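Local coordinates for protein probable glutathione reductase (Sinorhizobium meliloti, PDB 4DNA) that probably reduces glutathione disulfide to glutathione with NADPH, working as a homodimer that binds one FAD per subunit, at residues E109-R114 and V123-S128. Sequence-based numbering, arbitrary orientation.
Sequences EILDTR and VKLLAS. With FAD (flavin-adenine dinucleotide), chain C.
The carbonyl oxygen Arg114 O is gripped by two donors. Leu126 N donates to Arg114 O at 3.2 Å, in the carbonyl plane. Thr113 OG1 gives its proton to Arg114 O at 2.7 Å from above that plane. Thr113 OG1 in turn accepts from Ala127 N at 3.2 Å, with a fairly straight N-H (159°). Consecutive amides at the turn after strand 122-125 are thus held by a single short piece of chain. OG1 lies anti to the backbone N (chi1 169°), which puts it beside its own carbonyl carbon and facing the turn. The methyl Ala127 CB packs against Thr113 CB at 3.5 Å. A valine here lacks the hydroxyl that accepts from Ala127 N and donates to Arg114 O, so the turn would probably be held less firmly. Earlier in both segments the side chains of Leu111 and Leu125 cross at about a right angle, CD1 of Leu111 meeting CD2 of Leu125 at 3.7 Å. The extended Arg114 side chain runs along the FAD adenine, CG lying 3.5 Å from N1A, and one guanidinium face receives the amino nitrogen N6A near its rim. Salt bridges to Glu36 and Glu116 and a bond to Gly272 O hold the guanidinium. The contact joins two sheets of the FAD-binding, Rossmann-type domain. Strand 109-112 edges the parallel sheet beside strand 31-35, with helix 81-106 against Ile110. Strand 122-125 is central in the three-stranded antiparallel sheet, between strands 115-117 and 130-134.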
loop_
_atom_site.group_PDB
_atom_site.type_symbol
_atom_site.label_atom_id
_atom_site.label_comp_id
_atom_site.label_asym_id
_atom_site.label_seq_id
_atom_site.Cartn_x
_atom_site.Cartn_y
_atom_site.Cartn_z
ATOM N N GLU A 109 -26.587 4.411 -28.385
ATOM C CA GLU A 109 -27.837 3.680 -28.266
ATOM C C GLU A 109 -27.632 2.324 -27.600
ATOM O O GLU A 109 -26.861 1.490 -28.083
ATOM C CB GLU A 109 -28.478 3.506 -29.633
ATOM C CG GLU A 109 -29.801 2.783 -29.581
ATOM C CD GLU A 109 -30.421 2.618 -30.943
ATOM O OE1 GLU A 109 -29.849 3.157 -31.916
ATOM O OE2 GLU A 109 -31.482 1.956 -31.037
ATOM N N ILE A 110 -28.336 2.114 -26.493
ATOM C CA ILE A 110 -28.231 0.884 -25.710
ATOM C C ILE A 110 -29.379 -0.058 -26.061
ATOM O O ILE A 110 -30.545 0.350 -26.072
ATOM C CB ILE A 110 -28.263 1.170 -24.191
ATOM C CG1 ILE A 110 -27.195 2.199 -23.809
ATOM C CG2 ILE A 110 -28.060 -0.110 -23.396
ATOM C CD1 ILE A 110 -27.440 2.902 -22.489
ATOM N N LEU A 111 -29.042 -1.312 -26.350
ATOM C CA LEU A 111 -30.040 -2.355 -26.564
ATOM C C LEU A 111 -29.599 -3.626 -25.872
ATOM O O LEU A 111 -28.407 -3.934 -25.837
ATOM C CB LEU A 111 -30.271 -2.618 -28.052
ATOM C CG LEU A 111 -29.154 -2.170 -28.984
ATOM C CD1 LEU A 111 -28.789 -3.253 -29.976
ATOM C CD2 LEU A 111 -29.577 -0.899 -29.694
ATOM N N ASP A 112 -30.566 -4.351 -25.317
ATOM C CA ASP A 112 -30.292 -5.575 -24.564
ATOM C C ASP A 112 -30.683 -6.782 -25.413
ATOM O O ASP A 112 -31.857 -7.152 -25.519
ATOM C CB ASP A 112 -31.020 -5.573 -23.216
ATOM C CG ASP A 112 -30.937 -4.229 -22.506
ATOM O OD1 ASP A 112 -30.117 -4.097 -21.583
ATOM O OD2 ASP A 112 -31.689 -3.302 -22.873
ATOM N N THR A 113 -29.669 -7.374 -26.025
ATOM C CA THR A 113 -29.828 -8.431 -27.005
ATOM C C THR A 113 -28.449 -9.012 -27.262
ATOM O O THR A 113 -27.444 -8.326 -27.096
ATOM C CB THR A 113 -30.431 -7.894 -28.334
ATOM O OG1 THR A 113 -30.347 -8.894 -29.355
ATOM C CG2 THR A 113 -29.708 -6.656 -28.819
ATOM N N ARG A 114 -28.399 -10.283 -27.637
ATOM C CA ARG A 114 -27.196 -10.844 -28.230
ATOM C C ARG A 114 -27.133 -10.325 -29.676
ATOM O O ARG A 114 -28.177 -10.130 -30.319
ATOM C CB ARG A 114 -27.243 -12.376 -28.169
ATOM C CG ARG A 114 -26.071 -13.082 -28.826
ATOM C CD ARG A 114 -26.291 -14.583 -28.900
ATOM N NE ARG A 114 -25.300 -15.217 -29.768
ATOM C CZ ARG A 114 -24.061 -15.534 -29.396
ATOM N NH1 ARG A 114 -23.637 -15.276 -28.163
ATOM N NH2 ARG A 114 -23.237 -16.103 -30.258
ATOM N N VAL A 123 -24.920 -6.286 -38.925
ATOM C CA VAL A 123 -25.037 -6.985 -37.651
ATOM C C VAL A 123 -26.488 -7.374 -37.428
ATOM O O VAL A 123 -27.372 -6.525 -37.538
ATOM C CB VAL A 123 -24.596 -6.089 -36.468
ATOM C CG1 VAL A 123 -24.514 -6.902 -35.186
ATOM C CG2 VAL A 123 -23.266 -5.408 -36.750
ATOM N N LYS A 124 -26.736 -8.646 -37.106
ATOM C CA LYS A 124 -28.089 -9.079 -36.723
ATOM C C LYS A 124 -28.291 -9.095 -35.208
ATOM O O LYS A 124 -27.378 -9.434 -34.447
ATOM C CB LYS A 124 -28.493 -10.420 -37.368
ATOM C CG LYS A 124 -27.709 -11.651 -36.927
ATOM C CD LYS A 124 -28.255 -12.903 -37.608
ATOM C CE LYS A 124 -27.334 -14.108 -37.431
ATOM N NZ LYS A 124 -27.772 -15.268 -38.265
ATOM N N LEU A 125 -29.497 -8.716 -34.795
ATOM C CA LEU A 125 -29.852 -8.579 -33.390
ATOM C C LEU A 125 -30.951 -9.575 -33.056
ATOM O O LEU A 125 -32.104 -9.361 -33.411
ATOM C CB LEU A 125 -30.367 -7.164 -33.129
ATOM C CG LEU A 125 -29.611 -5.969 -33.727
ATOM C CD1 LEU A 125 -30.544 -4.791 -34.019
ATOM C CD2 LEU A 125 -28.461 -5.563 -32.812
ATOM N N LEU A 126 -30.602 -10.653 -32.363
ATOM C CA LEU A 126 -31.527 -11.776 -32.202
ATOM C C LEU A 126 -32.832 -11.421 -31.500
ATOM O O LEU A 126 -33.898 -11.795 -31.982
ATOM C CB LEU A 126 -30.848 -12.986 -31.541
ATOM C CG LEU A 126 -29.620 -13.585 -32.251
ATOM C CD1 LEU A 126 -29.376 -15.014 -31.785
ATOM C CD2 LEU A 126 -29.720 -13.530 -33.775
ATOM N N ALA A 127 -32.756 -10.684 -30.393
ATOM C CA ALA A 127 -33.944 -10.364 -29.582
ATOM C C ALA A 127 -35.119 -9.756 -30.370
ATOM O O ALA A 127 -36.272 -10.142 -30.148
ATOM C CB ALA A 127 -33.574 -9.480 -28.401
ATOM N N SER A 128 -34.838 -8.820 -31.281
ATOM C CA SER A 128 -35.884 -8.280 -32.151
ATOM C C SER A 128 -36.002 -9.057 -33.472
ATOM O O SER A 128 -37.012 -8.956 -34.172
ATOM C CB SER A 128 -35.682 -6.777 -32.403
ATOM O OG SER A 128 -34.603 -6.524 -33.284
HETATM P PA FAD C . -16.001 -8.772 -20.825
HETATM O O1A FAD C . -15.707 -10.259 -20.728
HETATM O O2A FAD C . -15.811 -7.830 -19.657
HETATM O O5B FAD C . -17.513 -8.576 -21.329
HETATM C C5B FAD C . -17.896 -8.676 -22.707
HETATM C C4B FAD C . -19.416 -8.728 -22.710
HETATM O O4B FAD C . -19.954 -9.126 -23.970
HETATM C C3B FAD C . -19.897 -9.737 -21.685
HETATM O O3B FAD C . -20.738 -9.056 -20.741
HETATM C C2B FAD C . -20.624 -10.790 -22.497
HETATM O O2B FAD C . -21.749 -11.313 -21.789
HETATM C C1B FAD C . -21.035 -10.036 -23.754
HETATM N N9A FAD C . -21.170 -10.887 -24.959
HETATM C C8A FAD C . -20.450 -11.998 -25.204
HETATM N N7A FAD C . -20.762 -12.557 -26.398
HETATM C C5A FAD C . -21.706 -11.779 -26.940
HETATM C C6A FAD C . -22.460 -11.819 -28.203
HETATM N N6A FAD C . -22.215 -12.843 -29.057
HETATM N N1A FAD C . -23.365 -10.832 -28.433
HETATM C C2A FAD C . -23.573 -9.841 -27.531
HETATM N N3A FAD C . -22.912 -9.748 -26.353
HETATM C C4A FAD C . -21.978 -10.675 -26.003
HETATM N N1 FAD C . -8.837 -8.402 -14.367
HETATM C C2 FAD C . -8.099 -7.509 -13.671
HETATM O O2 FAD C . -7.489 -6.609 -14.288
HETATM N N3 FAD C . -8.001 -7.565 -12.330
HETATM C C4 FAD C . -8.622 -8.503 -11.587
HETATM O O4 FAD C . -8.511 -8.509 -10.336
HETATM C C4X FAD C . -9.444 -9.523 -12.285
HETATM N N5 FAD C . -10.102 -10.495 -11.614
HETATM C C5X FAD C . -10.851 -11.404 -12.294
HETATM C C6 FAD C . -11.529 -12.407 -11.602
HETATM C C7 FAD C . -12.295 -13.353 -12.292
HETATM C C7M FAD C . -13.011 -14.416 -11.498
HETATM C C8 FAD C . -12.406 -13.284 -13.784
HETATM C C8M FAD C . -13.226 -14.263 -14.580
HETATM C C9 FAD C . -11.730 -12.288 -14.475
HETATM C C9A FAD C . -10.958 -11.351 -13.790
HETATM N N10 FAD C . -10.280 -10.342 -14.504
HETATM C C10 FAD C . -9.513 -9.410 -13.766
HETATM C "C1'" FAD C . -10.381 -10.294 -15.974
HETATM C "C2'" FAD C . -11.345 -9.233 -16.483
HETATM O "O2'" FAD C . -12.632 -9.431 -15.888
HETATM C "C3'" FAD C . -11.426 -9.269 -18.010
HETATM O "O3'" FAD C . -10.089 -9.269 -18.525
HETATM C "C4'" FAD C . -12.189 -8.083 -18.602
HETATM O "O4'" FAD C . -13.568 -8.164 -18.220
HETATM C "C5'" FAD C . -12.089 -8.067 -20.117
HETATM O "O5'" FAD C . -13.291 -7.513 -20.648
HETATM P P FAD C . -13.739 -7.649 -22.195
HETATM O O1P FAD C . -13.808 -6.267 -22.817
HETATM O O2P FAD C . -12.940 -8.741 -22.867
HETATM O O3P FAD C . -15.261 -8.156 -22.115
#